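PDB 2HF9: probable hydrogenase maturation factor HypB from Methanocaldococcus jannaschii, which probably serves as the GTPase that helps insert nickel into [NiFe] hydrogenases during their maturation, and binds guanine nucleotide, magnesium and zinc. Local coordinates for residues R30-L33 / N34-G37. Numbering follows the deposited sequence.
Sequences RKLL and NKHG
N34 N donates to R30 O at 2.8 Å and K35 N to K31 O at 2.9 Å, the last two regular i to i+4 bonds of helix 18-35. Beyond them the ladder frays: H36 N splits weakly between L32 O and L33 O, the latter at 3.1 Å. The chain then reverses in a Schellman motif. G37, at positive phi (65°), is its C-prime residue; its amide turns back weakly to N34 O, while L33 O is taken by V38 N, just past the helix end.

L32 and H36, one turn apart, meet in a nonpolar contact of methyl with ring edge. CD1 of L32, whose chi1 of 176° sets CG opposite the backbone N, meets the imidazole edge in the ring plane, 3.8 Å from H36 CD2. Separately, the backbone carbonyl borders the same edge, L32 O lying 3.1 Å from H36 CD2. ND1 of H36 is hydrogen-bonded to D117 OD1, which probably fixes the ring's rotation. L32 and L33 also pack on L111 of helix 104-111, the helix that carries the zinc ligands H105 and H109.

Among the polar side chains, K31 and K35 cross at about a right angle through their methylenes, CD to CD 3.7 Å. K31 NZ and K35 NZ lie 5.8 Å apart, like charges not in contact. Bends in K31 also bring its NZ to 3.6 Å from N34 CB. N34 lays its amide beside R30 O without bonding to it, and its OD1 is hydrogen-bonded to H141 NE2, while R30 NH2 is in salt bridges with D137 and D27.

The chemistry is that of a helix C-terminus whose last carbonyls, L32 O and L33 O, are met weakly by H36 N, and L33 O also by V38 N of the Schellman turn, with the exposed lysine charges probably favourable to the helix dipole there.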
# COMPACT_ATOMS: atom_id res chain seq x y z
N ARG A 30 14.32 19.38 12.05
CA ARG A 30 13.38 20.50 12.23
C ARG A 30 14.10 21.80 12.59
O ARG A 30 13.78 22.85 12.05
CB ARG A 30 12.32 20.18 13.29
CG ARG A 30 10.94 19.86 12.73
CD ARG A 30 9.91 19.58 13.82
NE ARG A 30 10.34 18.50 14.71
CZ ARG A 30 10.09 17.21 14.50
NH1 ARG A 30 9.41 16.81 13.44
NH2 ARG A 30 10.53 16.31 15.37
N LYS A 31 15.07 21.70 13.49
CA LYS A 31 15.89 22.85 13.87
C LYS A 31 16.67 23.41 12.67
O LYS A 31 16.69 24.62 12.47
CB LYS A 31 16.80 22.49 15.07
CG LYS A 31 17.96 23.45 15.43
CD LYS A 31 17.67 24.95 15.25
CE LYS A 31 16.37 25.42 15.87
NZ LYS A 31 15.76 26.49 15.02
N LEU A 32 17.26 22.52 11.87
CA LEU A 32 17.99 22.94 10.67
C LEU A 32 17.06 23.64 9.68
O LEU A 32 17.41 24.68 9.11
CB LEU A 32 18.68 21.74 10.01
CG LEU A 32 19.41 21.97 8.67
CD1 LEU A 32 20.63 22.88 8.83
CD2 LEU A 32 19.80 20.65 8.02
N LEU A 33 15.87 23.08 9.48
CA LEU A 33 14.87 23.66 8.59
C LEU A 33 14.41 25.04 9.09
O LEU A 33 14.35 25.99 8.31
CB LEU A 33 13.68 22.71 8.42
CG LEU A 33 13.96 21.39 7.69
CD1 LEU A 33 12.85 20.40 7.95
CD2 LEU A 33 14.17 21.58 6.20
N ASN A 34 14.10 25.13 10.39
CA ASN A 34 13.67 26.39 11.01
C ASN A 34 14.73 27.49 10.91
O ASN A 34 14.40 28.67 10.73
CB ASN A 34 13.29 26.18 12.48
CG ASN A 34 11.97 25.43 12.64
OD1 ASN A 34 11.11 25.47 11.77
ND2 ASN A 34 11.82 24.73 13.77
N LYS A 35 15.99 27.09 11.04
CA LYS A 35 17.15 27.96 10.93
C LYS A 35 17.20 28.63 9.55
O LYS A 35 17.58 29.79 9.43
CB LYS A 35 18.41 27.13 11.14
CG LYS A 35 19.44 27.71 12.09
CD LYS A 35 20.08 26.59 12.94
CE LYS A 35 20.55 25.40 12.09
NZ LYS A 35 20.51 24.09 12.84
N HIS A 36 16.79 27.88 8.53
CA HIS A 36 16.79 28.36 7.15
C HIS A 36 15.41 28.75 6.63
O HIS A 36 15.25 29.02 5.43
CB HIS A 36 17.45 27.33 6.24
CG HIS A 36 18.89 27.08 6.55
ND1 HIS A 36 19.90 27.94 6.16
CD2 HIS A 36 19.50 26.08 7.23
CE1 HIS A 36 21.06 27.48 6.58
NE2 HIS A 36 20.84 26.35 7.24
N GLY A 37 14.42 28.78 7.52
CA GLY A 37 13.07 29.24 7.18
C GLY A 37 12.38 28.33 6.18
O GLY A 37 11.69 28.81 5.27